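Local atomic coordinates of tryptophan halogenase superfamily (Brevundimonas sp. BAL3, PDB entry 6FRL), a protein that is a flavin-dependent halogenase that prefers bromination over chlorination, probably acting on aromatic substrates such as indoles. Residues 331-335 / 378-383. Residue numbers count along the deposited sequence, not the author numbering.
Sequences QAWAK and ILDEFN
Trp333 lays its indole over Leu379 and turns an edge toward the face of Phe382, a worked example of how one aromatic residue on a sheet-edge strand can engage successive turns of a helix. Leu379 CG sits 3.5 Å from the centroid of the five-membered ring, almost on its normal, a CH-pi contact. The six-membered ring meets Phe382 T-shaped, planes at 84° and centroids 5.2 Å apart, with Trp333 CE3 3.4 Å from Phe382 CG; Trp333 CH2 reaches Ile378 CG2 at 3.7 Å. Both aromatic side chains are t at chi1, and their CA-to-CB bonds point toward the other segment. Residues 378-383 are regular helix near the start of helix 376-402, whereas Trp333 and Ala334 are extended. Strand 333-334 forms an edge of the mixed sheet that is consistent with the Rossmann-type nucleotide-binding fold of this family, antiparallel to strand 337-339, whose Val338 also packs on both aromatic side chains. A second principle is side-chain mimicry of a strand partner: Asn383, chi1 m, gives Trp333 both hydrogen bonds, Trp333 N to Asn383 OD1 at 2.8 Å and Asn383 ND2 to Trp333 O at 2.9 Å. In this register CA atoms lie 5.6 Å apart for Gln331-Asn383 and 6.2 Å for Trp333-Leu379. Gln331, p at chi1, folds back so that its NE2 donates to Trp333 O at 2.8 Å. A water accepts from Ala332 N at 3.2 Å and donates to Asn383 O at 2.8 Å. Lys335 has positive phi (52°), and its O accepts a hydrogen bond from Trp333 NE1 at 3.1 Å.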
ATOM      1  N   GLN B 331      20.770  -8.968  -8.606  1.00 27.33           N
ATOM      2  CA  GLN B 331      19.487  -9.623  -8.731  1.00 29.03           C
ATOM      3  C   GLN B 331      19.499 -10.748  -7.697  1.00 26.90           C
ATOM      4  O   GLN B 331      20.453 -11.480  -7.600  1.00 28.51           O
ATOM      5  CB  GLN B 331      19.212 -10.056 -10.183  1.00 33.94           C
ATOM      6  CG  GLN B 331      19.765 -11.371 -10.687  1.00 41.54           C
ATOM      7  CD  GLN B 331      19.551 -11.516 -12.212  1.00 44.41           C
ATOM      8  OE1 GLN B 331      20.205 -10.810 -12.969  1.00 49.60           O
ATOM      9  NE2 GLN B 331      18.630 -12.404 -12.655  1.00 36.94           N
ATOM     10  N   ALA B 332      18.473 -10.842  -6.875  1.00 24.42           N
ATOM     11  CA  ALA B 332      18.470 -11.835  -5.811  1.00 25.84           C
ATOM     12  C   ALA B 332      18.112 -13.225  -6.333  1.00 25.07           C
ATOM     13  O   ALA B 332      18.444 -14.223  -5.686  1.00 25.05           O
ATOM     14  CB  ALA B 332      17.534 -11.428  -4.659  1.00 25.59           C
ATOM     15  N   TRP B 333      17.435 -13.263  -7.478  1.00 24.40           N
ATOM     16  CA  TRP B 333      17.057 -14.490  -8.185  1.00 27.32           C
ATOM     17  C   TRP B 333      17.629 -14.470  -9.618  1.00 29.87           C
ATOM     18  O   TRP B 333      17.338 -13.549 -10.419  1.00 30.78           O
ATOM     19  CB  TRP B 333      15.535 -14.597  -8.253  1.00 28.37           C
ATOM     20  CG  TRP B 333      14.917 -15.868  -8.779  1.00 28.90           C
ATOM     21  CD1 TRP B 333      15.482 -16.815  -9.587  1.00 29.99           C
ATOM     22  CD2 TRP B 333      13.574 -16.286  -8.578  1.00 31.19           C
ATOM     23  NE1 TRP B 333      14.586 -17.799  -9.894  1.00 29.51           N
ATOM     24  CE2 TRP B 333      13.400 -17.510  -9.287  1.00 31.73           C
ATOM     25  CE3 TRP B 333      12.495 -15.747  -7.879  1.00 31.69           C
ATOM     26  CZ2 TRP B 333      12.191 -18.197  -9.312  1.00 33.56           C
ATOM     27  CZ3 TRP B 333      11.288 -16.428  -7.881  1.00 37.16           C
ATOM     28  CH2 TRP B 333      11.143 -17.652  -8.597  1.00 37.26           C
ATOM     29  N   ALA B 334      18.451 -15.479  -9.924  1.00 29.55           N
ATOM     30  CA  ALA B 334      18.964 -15.690 -11.274  1.00 32.15           C
ATOM     31  C   ALA B 334      18.782 -17.161 -11.653  1.00 34.13           C
ATOM     32  O   ALA B 334      19.041 -18.046 -10.856  1.00 35.00           O
ATOM     33  CB  ALA B 334      20.432 -15.303 -11.337  1.00 31.58           C
ATOM     34  N   LYS B 335      18.349 -17.405 -12.877  1.00 37.43           N
ATOM     35  CA  LYS B 335      18.107 -18.755 -13.377  1.00 39.89           C
ATOM     36  C   LYS B 335      17.200 -19.554 -12.421  1.00 36.85           C
ATOM     37  O   LYS B 335      16.029 -19.202 -12.281  1.00 37.93           O
ATOM     38  CB  LYS B 335      19.428 -19.430 -13.770  1.00 42.86           C
ATOM     39  CG  LYS B 335      20.038 -18.786 -15.020  1.00 44.12           C
ATOM     40  CD  LYS B 335      21.481 -19.159 -15.273  1.00 46.83           C
ATOM     41  CE  LYS B 335      22.120 -18.251 -16.329  1.00 51.43           C
ATOM     42  NZ  LYS B 335      21.422 -18.415 -17.637  1.00 50.73           N
ATOM     43  N   ILE B 378       8.235 -13.731 -13.496  1.00 30.64           N
ATOM     44  CA  ILE B 378       8.314 -14.095 -12.091  1.00 30.47           C
ATOM     45  C   ILE B 378       9.637 -13.650 -11.502  1.00 29.61           C
ATOM     46  O   ILE B 378       9.680 -13.040 -10.435  1.00 30.75           O
ATOM     47  CB  ILE B 378       8.147 -15.623 -11.888  1.00 32.29           C
ATOM     48  CG1 ILE B 378       6.746 -16.060 -12.341  1.00 32.92           C
ATOM     49  CG2 ILE B 378       8.334 -15.980 -10.417  1.00 31.55           C
ATOM     50  CD1 ILE B 378       6.513 -17.550 -12.279  1.00 33.72           C
ATOM     51  N   LEU B 379      10.729 -13.970 -12.180  1.00 29.71           N
ATOM     52  CA  LEU B 379      12.038 -13.501 -11.709  1.00 29.43           C
ATOM     53  C   LEU B 379      12.047 -11.959 -11.615  1.00 29.70           C
ATOM     54  O   LEU B 379      12.479 -11.387 -10.602  1.00 27.71           O
ATOM     55  CB  LEU B 379      13.168 -13.982 -12.605  1.00 29.04           C
ATOM     56  CG  LEU B 379      13.660 -15.402 -12.324  1.00 30.27           C
ATOM     57  CD1 LEU B 379      12.585 -16.444 -12.565  1.00 30.58           C
ATOM     58  CD2 LEU B 379      14.868 -15.701 -13.220  1.00 31.55           C
ATOM     59  N   ASP B 380      11.549 -11.298 -12.662  1.00 30.07           N
ATOM     60  CA  ASP B 380      11.614  -9.834 -12.737  1.00 29.45           C
ATOM     61  C   ASP B 380      10.867  -9.178 -11.580  1.00 31.49           C
ATOM     62  O   ASP B 380      11.411  -8.294 -10.932  1.00 38.32           O
ATOM     63  CB  ASP B 380      11.096  -9.309 -14.079  1.00 27.69           C
ATOM     64  CG  ASP B 380      12.057  -9.584 -15.246  1.00 26.70           C
ATOM     65  OD1 ASP B 380      13.218 -10.051 -15.064  1.00 25.63           O
ATOM     66  OD2 ASP B 380      11.631  -9.327 -16.373  1.00 24.77           O
ATOM     67  N   GLU B 381       9.644  -9.620 -11.313  1.00 30.96           N
ATOM     68  CA  GLU B 381       8.883  -9.118 -10.169  1.00 31.47           C
ATOM     69  C   GLU B 381       9.587  -9.381  -8.824  1.00 29.55           C
ATOM     70  O   GLU B 381       9.700  -8.486  -8.022  1.00 30.04           O
ATOM     71  CB  GLU B 381       7.459  -9.717 -10.161  1.00 33.90           C
ATOM     72  CG  GLU B 381       6.519  -9.208  -9.061  1.00 35.55           C
ATOM     73  CD  GLU B 381       6.225  -7.699  -9.129  1.00 38.75           C
ATOM     74  OE1 GLU B 381       5.766  -7.176  -8.079  1.00 36.22           O
ATOM     75  OE2 GLU B 381       6.515  -7.041 -10.181  1.00 36.53           O
ATOM     76  N   PHE B 382      10.055 -10.610  -8.591  1.00 29.18           N
ATOM     77  CA  PHE B 382      10.799 -10.951  -7.364  1.00 25.64           C
ATOM     78  C   PHE B 382      12.008 -10.046  -7.226  1.00 23.99           C
ATOM     79  O   PHE B 382      12.250  -9.493  -6.160  1.00 25.56           O
ATOM     80  CB  PHE B 382      11.226 -12.425  -7.363  1.00 24.33           C
ATOM     81  CG  PHE B 382      11.871 -12.901  -6.069  1.00 23.12           C
ATOM     82  CD1 PHE B 382      13.196 -12.589  -5.761  1.00 23.10           C
ATOM     83  CD2 PHE B 382      11.181 -13.732  -5.198  1.00 22.51           C
ATOM     84  CE1 PHE B 382      13.781 -13.046  -4.580  1.00 22.81           C
ATOM     85  CE2 PHE B 382      11.772 -14.194  -4.014  1.00 22.40           C
ATOM     86  CZ  PHE B 382      13.072 -13.849  -3.707  1.00 21.59           C
ATOM     87  N   ASN B 383      12.750  -9.878  -8.305  1.00 25.71           N
ATOM     88  CA  ASN B 383      13.977  -9.067  -8.276  1.00 26.91           C
ATOM     89  C   ASN B 383      13.682  -7.619  -8.019  1.00 27.25           C
ATOM     90  O   ASN B 383      14.401  -6.973  -7.231  1.00 26.63           O
ATOM     91  CB  ASN B 383      14.834  -9.267  -9.543  1.00 25.77           C
ATOM     92  CG  ASN B 383      15.551 -10.611  -9.543  1.00 27.45           C
ATOM     93  OD1 ASN B 383      15.905 -11.131  -8.478  1.00 26.14           O
ATOM     94  ND2 ASN B 383      15.764 -11.192 -10.743  1.00 27.87           N
TER
HETATM   95  O   HOH W   1      16.915  -8.026  -6.546  1.00 33.05           O